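Local coordinates for protein integrase (Enterobacteria phage lambda, PDB 1Z19) that catalyses site-specific recombination that inserts the phage genome into the host chromosome and, together with excisionase, cuts the prophage out again, at residues R103-T108 with L225-D230; A53-Y58 with K68-T73; P123-L128 with A200-E205. The protein carries 1 engineered substitution. All coordinates share one frame; numbering follows the deposited sequence.

Contact 1. Residues R103-T108 with L225-D230. With nucleotides of chain A; nucleotides of chain C.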
loop_
_atom_site.group_PDB
_atom_site.type_symbol
_atom_site.label_atom_id
_atom_site.label_comp_id
_atom_site.label_asym_id
_atom_site.label_seq_id
_atom_site.Cartn_x
_atom_site.Cartn_y
_atom_site.Cartn_z
ATOM N N ARG E 103 16.311 23.223 4.665
ATOM C CA ARG E 103 16.840 24.477 5.189
ATOM C C ARG E 103 15.772 25.548 5.424
ATOM O O ARG E 103 15.928 26.400 6.287
ATOM C CB ARG E 103 17.898 25.051 4.232
ATOM C CG ARG E 103 19.125 24.177 4.006
ATOM C CD ARG E 103 20.351 25.037 3.677
ATOM N NE ARG E 103 20.376 25.539 2.302
ATOM C CZ ARG E 103 21.031 24.959 1.289
ATOM N NH1 ARG E 103 21.727 23.837 1.480
ATOM N NH2 ARG E 103 21.007 25.517 0.081
ATOM N N ARG E 104 14.699 25.505 4.645
ATOM C CA ARG E 104 13.630 26.487 4.751
ATOM C C ARG E 104 12.974 26.502 6.117
ATOM O O ARG E 104 12.537 25.469 6.626
ATOM C CB ARG E 104 12.571 26.224 3.689
ATOM C CG ARG E 104 11.480 27.265 3.654
ATOM C CD ARG E 104 10.422 26.909 2.638
ATOM N NE ARG E 104 10.991 26.750 1.307
ATOM C CZ ARG E 104 10.354 26.181 0.293
ATOM N NH1 ARG E 104 9.125 25.714 0.462
ATOM N NH2 ARG E 104 10.942 26.083 -0.893
ATOM N N SER E 105 12.894 27.685 6.708
ATOM C CA SER E 105 12.297 27.848 8.022
ATOM C C SER E 105 10.766 27.918 7.939
ATOM O O SER E 105 10.200 28.447 6.969
ATOM C CB SER E 105 12.855 29.125 8.660
ATOM O OG SER E 105 12.322 29.336 9.959
ATOM N N ARG E 106 10.092 27.368 8.949
ATOM C CA ARG E 106 8.632 27.403 8.987
ATOM C C ARG E 106 8.202 28.835 9.325
ATOM O O ARG E 106 9.040 29.683 9.647
ATOM C CB ARG E 106 8.092 26.443 10.049
ATOM C CG ARG E 106 8.212 24.954 9.725
ATOM C CD ARG E 106 7.291 24.556 8.582
ATOM N NE ARG E 106 7.001 23.125 8.518
ATOM C CZ ARG E 106 6.623 22.497 7.403
ATOM N NH1 ARG E 106 6.506 23.175 6.271
ATOM N NH2 ARG E 106 6.325 21.205 7.417
ATOM N N LEU E 107 6.903 29.104 9.260
ATOM C CA LEU E 107 6.400 30.434 9.551
ATOM C C LEU E 107 5.406 30.430 10.699
ATOM O O LEU E 107 4.432 29.688 10.662
ATOM C CB LEU E 107 5.726 31.012 8.311
ATOM C CG LEU E 107 5.292 32.479 8.432
ATOM C CD1 LEU E 107 6.516 33.388 8.555
ATOM C CD2 LEU E 107 4.464 32.844 7.214
ATOM N N THR E 108 5.637 31.256 11.714
ATOM C CA THR E 108 4.717 31.320 12.845
ATOM C C THR E 108 3.618 32.340 12.574
ATOM O O THR E 108 3.797 33.245 11.774
ATOM C CB THR E 108 5.419 31.728 14.141
ATOM O OG1 THR E 108 5.745 33.122 14.092
ATOM C CG2 THR E 108 6.671 30.909 14.336
ATOM N N LEU E 225 12.244 40.893 9.597
ATOM C CA LEU E 225 12.388 39.708 10.448
ATOM C C LEU E 225 13.640 38.901 10.090
ATOM O O LEU E 225 14.112 38.924 8.951
ATOM C CB LEU E 225 11.168 38.803 10.312
ATOM C CG LEU E 225 9.791 39.384 10.626
ATOM C CD1 LEU E 225 8.744 38.269 10.536
ATOM C CD2 LEU E 225 9.797 40.008 12.019
ATOM N N SER E 226 14.170 38.178 11.069
ATOM C CA SER E 226 15.358 37.356 10.857
ATOM C C SER E 226 15.015 35.903 11.135
ATOM O O SER E 226 14.144 35.617 11.956
ATOM C CB SER E 226 16.477 37.798 11.793
ATOM O OG SER E 226 16.742 39.178 11.624
ATOM N N PHE E 227 15.688 34.985 10.454
ATOM C CA PHE E 227 15.413 33.573 10.661
ATOM C C PHE E 227 16.692 32.768 10.643
ATOM O O PHE E 227 17.698 33.205 10.083
ATOM C CB PHE E 227 14.514 33.007 9.554
ATOM C CG PHE E 227 13.370 33.886 9.179
ATOM C CD1 PHE E 227 13.531 34.880 8.232
ATOM C CD2 PHE E 227 12.121 33.717 9.774
ATOM C CE1 PHE E 227 12.462 35.698 7.878
ATOM C CE2 PHE E 227 11.044 34.531 9.431
ATOM C CZ PHE E 227 11.212 35.521 8.482
ATOM N N GLU E 228 16.644 31.584 11.241
ATOM C CA GLU E 228 17.789 30.693 11.228
ATOM C C GLU E 228 17.748 30.040 9.851
ATOM O O GLU E 228 16.675 29.698 9.352
ATOM C CB GLU E 228 17.631 29.604 12.277
ATOM C CG GLU E 228 17.186 30.101 13.625
ATOM C CD GLU E 228 16.674 28.970 14.503
ATOM O OE1 GLU E 228 15.671 28.317 14.107
ATOM O OE2 GLU E 228 17.274 28.733 15.581
ATOM N N GLY E 229 18.902 29.864 9.230
ATOM C CA GLY E 229 18.901 29.238 7.926
ATOM C C GLY E 229 18.091 30.035 6.932
ATOM O O GLY E 229 17.997 31.257 7.032
ATOM N N ASP E 230 17.491 29.347 5.975
ATOM C CA ASP E 230 16.714 30.011 4.944
ATOM C C ASP E 230 15.373 30.559 5.403
ATOM O O ASP E 230 14.727 30.002 6.286
ATOM C CB ASP E 230 16.495 29.048 3.788
ATOM C CG ASP E 230 17.785 28.666 3.103
ATOM O OD1 ASP E 230 18.806 28.514 3.815
ATOM O OD2 ASP E 230 17.774 28.512 1.856
ATOM P P DT A 12 15.455 23.215 1.077
ATOM O OP1 DT A 12 15.717 24.053 2.261
ATOM O OP2 DT A 12 16.029 21.852 1.000
ATOM O "O5'" DT A 12 13.870 23.114 0.945
ATOM C "C5'" DT A 12 13.279 22.666 -0.265
ATOM C "C4'" DT A 12 11.775 22.606 -0.131
ATOM O "O4'" DT A 12 11.255 22.232 -1.431
ATOM C "C3'" DT A 12 11.257 21.531 0.828
ATOM O "O3'" DT A 12 10.006 21.948 1.399
ATOM C "C2'" DT A 12 11.145 20.302 -0.057
ATOM C "C1'" DT A 12 10.766 20.888 -1.414
ATOM N N1 DT A 12 11.354 20.169 -2.577
ATOM C C2 DT A 12 10.514 19.771 -3.612
ATOM O O2 DT A 12 9.312 20.000 -3.633
ATOM N N3 DT A 12 11.133 19.090 -4.624
ATOM C C4 DT A 12 12.473 18.777 -4.717
ATOM O O4 DT A 12 12.892 18.157 -5.701
ATOM C C5 DT A 12 13.298 19.233 -3.606
ATOM C C7 DT A 12 14.764 18.939 -3.625
ATOM C C6 DT A 12 12.704 19.898 -2.609
ATOM P P DC C 25 7.320 29.109 -3.175
ATOM O OP1 DC C 25 7.211 29.493 -1.745
ATOM O OP2 DC C 25 6.510 29.817 -4.198
ATOM O "O5'" DC C 25 8.858 29.193 -3.556
ATOM C "C5'" DC C 25 9.820 28.532 -2.746
ATOM C "C4'" DC C 25 11.148 29.252 -2.792
ATOM O "O4'" DC C 25 11.899 28.860 -3.966
ATOM C "C3'" DC C 25 11.004 30.763 -2.907
ATOM O "O3'" DC C 25 12.153 31.360 -2.306
ATOM C "C2'" DC C 25 10.980 30.988 -4.413
ATOM C "C1'" DC C 25 11.968 29.935 -4.900
ATOM N N1 DC C 25 11.749 29.379 -6.248
ATOM C C2 DC C 25 12.848 29.266 -7.133
ATOM O O2 DC C 25 13.973 29.667 -6.771
ATOM N N3 DC C 25 12.657 28.723 -8.357
ATOM C C4 DC C 25 11.441 28.304 -8.716
ATOM N N4 DC C 25 11.303 27.753 -9.929
ATOM C C5 DC C 25 10.312 28.424 -7.850
ATOM C C6 DC C 25 10.511 28.963 -6.637
#
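Ser105 and Asp230 meet backbone to backbone at the tight end of this contact between two loops of the catalytic domain: Ser105 N donates to Asp230 O over 3.0 Å, coming in from above the carbonyl plane, 38° out of it. Ser105 CB packs against the same Asp230 O and also faces Glu228 O, 3.9 Å away, while its hydroxyl, anti to the backbone N (chi1 -179°), lies at an oblique angle to the Phe227 ring. Toward the solvent the grip slackens. Asp230 N reaches Arg103 O only through a weak bond of 3.4 Å, and the two side chains join by a long salt bridge, Arg103 NE to Asp230 OD1 at 3.7 Å, with the carboxylate oxygen at the guanidinium edge and the two planes turned 48° apart.

The other side of the 103-108 loop belongs to DNA. Arg103 N and Arg104 N both donate to OP1 of DT12 of chain A, at 2.6 and 3.0 Å, so one phosphate oxygen is held by successive amides. The Arg104 side chain, bent at chi3, lays one guanidinium face over C4' of that nucleotide, close to His235, a predicted active-site residue. Leu107 leans on Ile115 and Phe227 touches Glu111, so the two loops lie against one side of helix 109-118, and Leu107 also meets the start of helix 237-248 at Leu237.

Contact 2. Residues A53-Y58 with K68-T73; sequences AMLNGY and KLIRST
This is an apolar helix-helix contact within the core-binding domain, the SAM-like helical domain at the N-terminal end of this construct. Helix 48-60 and helix 64-83 follow one another through a short connection and pack as a helical hairpin: the segments 53-58 and 68-73 run nearly antiparallel, at 155°, with their axes 10.0 Å apart at closest approach.

Ile70 is the centre of the interface, and its two branches serve different partners. CG2 is anti to the backbone N and meets two side chains of the facing helix, the terminal methyl CE of Met54 (a selenomethionine here) at 3.7 Å and CD2 of Leu55 at 4.0 Å. The Met54 chain runs out extended and then bends at chi3 (70°), which brings that methyl round to Ile70. One turn along, the other branch of Ile70 is taken up by Tyr58.

Beside this cluster, Leu55 straddles the base of Arg71: its CD1 lies 3.9 Å from Arg71 CB, and CD2 is close by as well. The CB and CG of Arg71 pack on Leu55, and the guanidinium lies beyond the interface, with a weak hydrogen bond to Thr95 O. Lys30 and Ala33 of helix 21-37 pack against Ile70 and Tyr58 respectively, and Tyr58 also packs on a DNA phosphate. On the Tyr58 ring, Ile70 CD1 makes a CH-pi contact over the middle of one face, 3.6 Å from the centroid and 14° off the ring normal.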
loop_
_atom_site.group_PDB
_atom_site.type_symbol
_atom_site.label_atom_id
_atom_site.label_comp_id
_atom_site.label_asym_id
_atom_site.label_seq_id
_atom_site.Cartn_x
_atom_site.Cartn_y
_atom_site.Cartn_z
ATOM N N ALA E 53 32.568 11.193 -7.492
ATOM C CA ALA E 53 33.335 12.437 -7.510
ATOM C C ALA E 53 32.487 13.666 -7.829
ATOM O O ALA E 53 32.602 14.700 -7.158
ATOM C CB ALA E 53 34.466 12.320 -8.515
HETATM N N MSE E 54 31.651 13.547 -8.856
HETATM C CA MSE E 54 30.785 14.645 -9.252
HETATM C C MSE E 54 29.806 15.019 -8.163
HETATM O O MSE E 54 29.757 16.167 -7.717
HETATM C CB MSE E 54 29.982 14.281 -10.478
HETATM C CG MSE E 54 28.845 15.247 -10.710
HETATM SE SE MSE E 54 27.686 14.559 -12.017
HETATM C CE MSE E 54 26.952 13.139 -10.974
ATOM N N LEU E 55 29.007 14.041 -7.754
ATOM C CA LEU E 55 28.024 14.253 -6.710
ATOM C C LEU E 55 28.667 14.940 -5.503
ATOM O O LEU E 55 28.091 15.871 -4.932
ATOM C CB LEU E 55 27.409 12.912 -6.298
ATOM C CG LEU E 55 26.724 12.120 -7.418
ATOM C CD1 LEU E 55 26.194 10.818 -6.859
ATOM C CD2 LEU E 55 25.596 12.927 -8.025
ATOM N N ASN E 56 29.860 14.490 -5.116
ATOM C CA ASN E 56 30.557 15.104 -3.990
ATOM C C ASN E 56 30.880 16.536 -4.365
ATOM O O ASN E 56 30.945 17.418 -3.516
ATOM C CB ASN E 56 31.841 14.352 -3.671
ATOM C CG ASN E 56 31.576 12.955 -3.190
ATOM O OD1 ASN E 56 30.614 12.719 -2.457
ATOM N ND2 ASN E 56 32.424 12.013 -3.593
ATOM N N GLY E 57 31.082 16.758 -5.653
ATOM C CA GLY E 57 31.362 18.099 -6.102
ATOM C C GLY E 57 30.187 18.985 -5.746
ATOM O O GLY E 57 30.354 20.077 -5.201
ATOM N N TYR E 58 28.985 18.521 -6.051
ATOM C CA TYR E 58 27.820 19.317 -5.742
ATOM C C TYR E 58 27.640 19.401 -4.242
ATOM O O TYR E 58 27.341 20.472 -3.714
ATOM C CB TYR E 58 26.558 18.735 -6.389
ATOM C CG TYR E 58 26.337 19.172 -7.824
ATOM C CD1 TYR E 58 26.960 18.518 -8.886
ATOM C CD2 TYR E 58 25.500 20.250 -8.122
ATOM C CE1 TYR E 58 26.756 18.921 -10.201
ATOM C CE2 TYR E 58 25.290 20.661 -9.439
ATOM C CZ TYR E 58 25.921 19.992 -10.469
ATOM O OH TYR E 58 25.710 20.391 -11.769
ATOM N N LYS E 68 21.325 14.855 -4.921
ATOM C CA LYS E 68 20.348 13.783 -4.793
ATOM C C LYS E 68 19.463 13.596 -6.023
ATOM O O LYS E 68 19.134 12.474 -6.389
ATOM C CB LYS E 68 19.494 14.029 -3.545
ATOM C CG LYS E 68 18.719 12.815 -3.037
ATOM C CD LYS E 68 18.041 13.101 -1.692
ATOM C CE LYS E 68 17.024 14.237 -1.806
ATOM N NZ LYS E 68 16.444 14.643 -0.487
ATOM N N LEU E 69 19.071 14.685 -6.664
ATOM C CA LEU E 69 18.239 14.565 -7.847
ATOM C C LEU E 69 19.095 14.089 -9.010
ATOM O O LEU E 69 18.720 13.158 -9.728
ATOM C CB LEU E 69 17.597 15.905 -8.184
ATOM C CG LEU E 69 16.546 16.403 -7.196
ATOM C CD1 LEU E 69 16.061 17.775 -7.632
ATOM C CD2 LEU E 69 15.400 15.429 -7.126
ATOM N N ILE E 70 20.242 14.735 -9.200
ATOM C CA ILE E 70 21.141 14.353 -10.268
ATOM C C ILE E 70 21.428 12.858 -10.151
ATOM O O ILE E 70 21.317 12.118 -11.130
ATOM C CB ILE E 70 22.454 15.138 -10.187
ATOM C CG1 ILE E 70 22.212 16.586 -10.617
ATOM C CG2 ILE E 70 23.507 14.491 -11.068
ATOM C CD1 ILE E 70 23.355 17.534 -10.271
ATOM N N ARG E 71 21.793 12.407 -8.956
ATOM C CA ARG E 71 22.058 10.991 -8.764
ATOM C C ARG E 71 20.849 10.164 -9.215
ATOM O O ARG E 71 21.005 9.156 -9.895
ATOM C CB ARG E 71 22.360 10.683 -7.302
ATOM C CG ARG E 71 22.451 9.193 -7.013
ATOM C CD ARG E 71 22.694 8.918 -5.530
ATOM N NE ARG E 71 22.663 7.489 -5.209
ATOM C CZ ARG E 71 21.612 6.687 -5.409
ATOM N NH1 ARG E 71 20.489 7.165 -5.937
ATOM N NH2 ARG E 71 21.677 5.402 -5.072
ATOM N N SER E 72 19.645 10.591 -8.846
ATOM C CA SER E 72 18.444 9.864 -9.245
ATOM C C SER E 72 18.309 9.759 -10.753
ATOM O O SER E 72 18.149 8.668 -11.299
ATOM C CB SER E 72 17.186 10.528 -8.687
ATOM O OG SER E 72 16.779 9.897 -7.489
ATOM N N THR E 73 18.364 10.898 -11.426
ATOM C CA THR E 73 18.242 10.930 -12.873
ATOM C C THR E 73 19.262 10.036 -13.583
ATOM O O THR E 73 18.918 9.289 -14.502
ATOM C CB THR E 73 18.384 12.375 -13.369
ATOM O OG1 THR E 73 17.220 13.104 -12.970
ATOM C CG2 THR E 73 18.542 12.432 -14.885
#

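Contact 3. Residues P123-L128 with A200-E205. With nucleotides of chain A.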
loop_
_atom_site.group_PDB
_atom_site.type_symbol
_atom_site.label_atom_id
_atom_site.label_comp_id
_atom_site.label_asym_id
_atom_site.label_seq_id
_atom_site.Cartn_x
_atom_site.Cartn_y
_atom_site.Cartn_z
ATOM N N PRO E 123 1.112 45.348 -3.941
ATOM C CA PRO E 123 -0.110 45.365 -4.742
ATOM C C PRO E 123 -1.238 44.741 -3.933
ATOM O O PRO E 123 -1.061 43.723 -3.266
ATOM C CB PRO E 123 0.267 44.539 -5.959
ATOM C CG PRO E 123 1.721 44.820 -6.107
ATOM C CD PRO E 123 2.224 44.743 -4.691
ATOM N N CYS E 124 -2.399 45.364 -3.996
ATOM C CA CYS E 124 -3.543 44.913 -3.237
ATOM C C CYS E 124 -3.792 43.412 -3.210
ATOM O O CYS E 124 -4.287 42.889 -2.206
ATOM C CB CYS E 124 -4.786 45.628 -3.745
ATOM S SG CYS E 124 -4.751 45.791 -5.529
ATOM N N TRP E 125 -3.459 42.711 -4.288
ATOM C CA TRP E 125 -3.720 41.278 -4.317
ATOM C C TRP E 125 -2.879 40.430 -3.352
ATOM O O TRP E 125 -3.327 39.384 -2.882
ATOM C CB TRP E 125 -3.615 40.731 -5.759
ATOM C CG TRP E 125 -2.364 41.116 -6.543
ATOM C CD1 TRP E 125 -2.260 42.074 -7.523
ATOM C CD2 TRP E 125 -1.060 40.544 -6.411
ATOM N NE1 TRP E 125 -0.975 42.128 -8.003
ATOM C CE2 TRP E 125 -0.216 41.204 -7.339
ATOM C CE3 TRP E 125 -0.519 39.537 -5.597
ATOM C CZ2 TRP E 125 1.137 40.892 -7.474
ATOM C CZ3 TRP E 125 0.832 39.222 -5.729
ATOM C CH2 TRP E 125 1.646 39.900 -6.662
ATOM N N LEU E 126 -1.678 40.886 -3.022
ATOM C CA LEU E 126 -0.833 40.109 -2.126
ATOM C C LEU E 126 -1.540 39.717 -0.842
ATOM O O LEU E 126 -1.716 38.537 -0.561
ATOM C CB LEU E 126 0.442 40.871 -1.782
ATOM C CG LEU E 126 1.453 40.037 -0.993
ATOM C CD1 LEU E 126 1.777 38.771 -1.753
ATOM C CD2 LEU E 126 2.707 40.849 -0.753
ATOM N N ARG E 127 -1.936 40.700 -0.051
ATOM C CA ARG E 127 -2.626 40.400 1.185
ATOM C C ARG E 127 -3.730 39.398 0.939
ATOM O O ARG E 127 -3.878 38.419 1.665
ATOM C CB ARG E 127 -3.202 41.671 1.774
ATOM C CG ARG E 127 -2.144 42.513 2.419
ATOM C CD ARG E 127 -2.725 43.691 3.113
ATOM N NE ARG E 127 -1.795 44.160 4.121
ATOM C CZ ARG E 127 -1.966 45.274 4.820
ATOM N NH1 ARG E 127 -3.043 46.028 4.605
ATOM N NH2 ARG E 127 -1.066 45.621 5.734
ATOM N N LEU E 128 -4.506 39.630 -0.104
ATOM C CA LEU E 128 -5.582 38.724 -0.408
ATOM C C LEU E 128 -5.029 37.330 -0.699
ATOM O O LEU E 128 -5.467 36.338 -0.116
ATOM C CB LEU E 128 -6.392 39.267 -1.582
ATOM C CG LEU E 128 -7.111 40.581 -1.236
ATOM C CD1 LEU E 128 -7.978 41.020 -2.413
ATOM C CD2 LEU E 128 -7.985 40.380 0.001
ATOM N N ALA E 200 -6.495 38.117 -8.849
ATOM C CA ALA E 200 -6.242 38.750 -10.131
ATOM C C ALA E 200 -5.326 39.947 -10.016
ATOM O O ALA E 200 -5.110 40.478 -8.921
ATOM C CB ALA E 200 -7.551 39.151 -10.778
ATOM N N SER E 201 -4.778 40.362 -11.155
ATOM C CA SER E 201 -3.879 41.506 -11.199
ATOM C C SER E 201 -4.671 42.808 -11.160
ATOM O O SER E 201 -5.902 42.816 -11.252
ATOM C CB SER E 201 -3.059 41.483 -12.476
ATOM O OG SER E 201 -3.896 41.734 -13.584
ATOM N N THR E 202 -3.951 43.906 -11.032
ATOM C CA THR E 202 -4.564 45.217 -10.985
ATOM C C THR E 202 -5.260 45.511 -12.313
ATOM O O THR E 202 -6.046 46.450 -12.415
ATOM C CB THR E 202 -3.514 46.284 -10.733
ATOM O OG1 THR E 202 -2.610 46.315 -11.843
ATOM C CG2 THR E 202 -2.738 45.964 -9.469
ATOM N N ARG E 203 -4.976 44.709 -13.328
ATOM C CA ARG E 203 -5.611 44.907 -14.620
ATOM C C ARG E 203 -6.676 43.842 -14.783
ATOM O O ARG E 203 -7.141 43.566 -15.894
ATOM C CB ARG E 203 -4.580 44.803 -15.748
ATOM C CG ARG E 203 -3.421 45.770 -15.609
ATOM C CD ARG E 203 -2.393 45.593 -16.717
ATOM N NE ARG E 203 -1.251 46.491 -16.543
ATOM C CZ ARG E 203 -0.315 46.356 -15.601
ATOM N NH1 ARG E 203 -0.368 45.345 -14.735
ATOM N NH2 ARG E 203 0.677 47.243 -15.511
ATOM N N ARG E 204 -7.052 43.242 -13.655
ATOM C CA ARG E 204 -8.069 42.186 -13.605
ATOM C C ARG E 204 -7.694 40.900 -14.342
ATOM O O ARG E 204 -8.575 40.146 -14.773
ATOM C CB ARG E 204 -9.394 42.686 -14.167
ATOM C CG ARG E 204 -10.053 43.779 -13.369
ATOM C CD ARG E 204 -11.454 43.961 -13.895
ATOM N NE ARG E 204 -12.258 44.826 -13.050
ATOM C CZ ARG E 204 -13.583 44.852 -13.078
ATOM N NH1 ARG E 204 -14.243 44.057 -13.905
ATOM N NH2 ARG E 204 -14.244 45.663 -12.278
ATOM N N GLU E 205 -6.396 40.648 -14.475
ATOM C CA GLU E 205 -5.918 39.457 -15.158
ATOM C C GLU E 205 -5.282 38.483 -14.178
ATOM O O GLU E 205 -4.803 38.881 -13.119
ATOM C CB GLU E 205 -4.900 39.841 -16.240
ATOM C CG GLU E 205 -5.480 40.621 -17.420
ATOM C CD GLU E 205 -6.771 40.009 -17.985
ATOM O OE1 GLU E 205 -6.854 38.765 -18.123
ATOM O OE2 GLU E 205 -7.704 40.786 -18.305
ATOM P P DG A 4 0.096 43.780 -10.917
ATOM O OP1 DG A 4 -1.386 43.793 -10.918
ATOM O OP2 DG A 4 0.814 43.244 -9.741
ATOM O "O5'" DG A 4 0.615 42.971 -12.187
ATOM C "C5'" DG A 4 1.972 43.088 -12.597
ATOM C "C4'" DG A 4 2.247 42.229 -13.810
ATOM O "O4'" DG A 4 3.540 42.657 -14.321
ATOM C "C3'" DG A 4 2.412 40.741 -13.456
ATOM O "O3'" DG A 4 2.081 39.858 -14.548
ATOM C "C2'" DG A 4 3.886 40.639 -13.131
ATOM C "C1'" DG A 4 4.492 41.627 -14.114
ATOM N N9 DG A 4 5.763 42.192 -13.673
ATOM C C8 DG A 4 6.107 42.633 -12.412
ATOM N N7 DG A 4 7.389 42.868 -12.288
ATOM C C5 DG A 4 7.910 42.618 -13.556
ATOM C C6 DG A 4 9.251 42.680 -14.041
ATOM O O6 DG A 4 10.288 42.977 -13.418
ATOM N N1 DG A 4 9.320 42.345 -15.394
ATOM C C2 DG A 4 8.247 41.998 -16.185
ATOM N N2 DG A 4 8.513 41.718 -17.475
ATOM N N3 DG A 4 7.002 41.933 -15.745
ATOM C C4 DG A 4 6.908 42.248 -14.431
ATOM P P DC A 3 4.209 47.744 -7.433
ATOM O OP1 DC A 3 3.156 47.788 -6.371
ATOM O OP2 DC A 3 5.442 46.921 -7.226
ATOM O "O5'" DC A 3 3.527 47.271 -8.797
ATOM C "C5'" DC A 3 2.406 47.973 -9.329
ATOM C "C4'" DC A 3 1.906 47.302 -10.587
ATOM O "O4'" DC A 3 2.940 47.382 -11.610
ATOM C "C3'" DC A 3 1.680 45.807 -10.353
ATOM O "O3'" DC A 3 0.624 45.283 -11.172
ATOM C "C2'" DC A 3 3.025 45.203 -10.704
ATOM C "C1'" DC A 3 3.460 46.084 -11.866
ATOM N N1 DC A 3 4.914 46.157 -12.101
ATOM C C2 DC A 3 5.391 46.071 -13.417
ATOM O O2 DC A 3 4.575 46.063 -14.354
ATOM N N3 DC A 3 6.728 45.990 -13.635
ATOM C C4 DC A 3 7.574 46.009 -12.600
ATOM N N4 DC A 3 8.883 45.884 -12.851
ATOM C C5 DC A 3 7.117 46.153 -11.256
ATOM C C6 DC A 3 5.791 46.235 -11.057
#
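A backbone phosphate of the core-site DNA, that of DG4 of chain A, is clasped here between the beginning of helix 125-136 and the loop 200-205. From the helix side comes the indole of Trp125, which has the phosphorus in its plane at the ring edge; NE1 donates to OP2 at 2.7 Å, with a weaker second bond to OP1. The loop side supplies Thr202, whose backbone N points almost straight at OP1 (2.6 Å, 176°) and whose OG1 donates to the same oxygen over 3.0 Å.

What shapes the loop is a type I beta turn from Ser201 to Arg204, closed by Arg204 N on Ser201 O. Ser201 OG, held between its own backbone N and carbonyl carbon (chi1 69°), accepts from Glu205 N at 2.9 Å, tying the start of the turn to the residue that follows it.

Direct touching between the two segments is modest: Trp125 CB rests 3.5 Å from Ala200 O, and the pyrrole carbon CD1 sits 4.1 Å from Ser201 CA. Pro123 CB covers one face of the indole near its rim, and Tyr215 of helix 209-223 meets Trp125 edge-to-face.

How the contacts relate
Contact 2 comes first along the chain and lies in the core-binding domain; contact 1 opens later, in the catalytic domain, and contact 3 is nested within the long loop that contact 1 closes. Centres of contacts 1 and 2 are 26 Å apart, as are those of 1 and 3, whereas 2 and 3 are separated by 40 Å on opposite sides of the chain's centre. None touches another. Helix 209-223 links the two contacts of the catalytic domain, following the 200-205 loop and leading into 225-230. All three lie beside DNA, which is approached at well-separated points by two domains, consistent with a clamp around the core site.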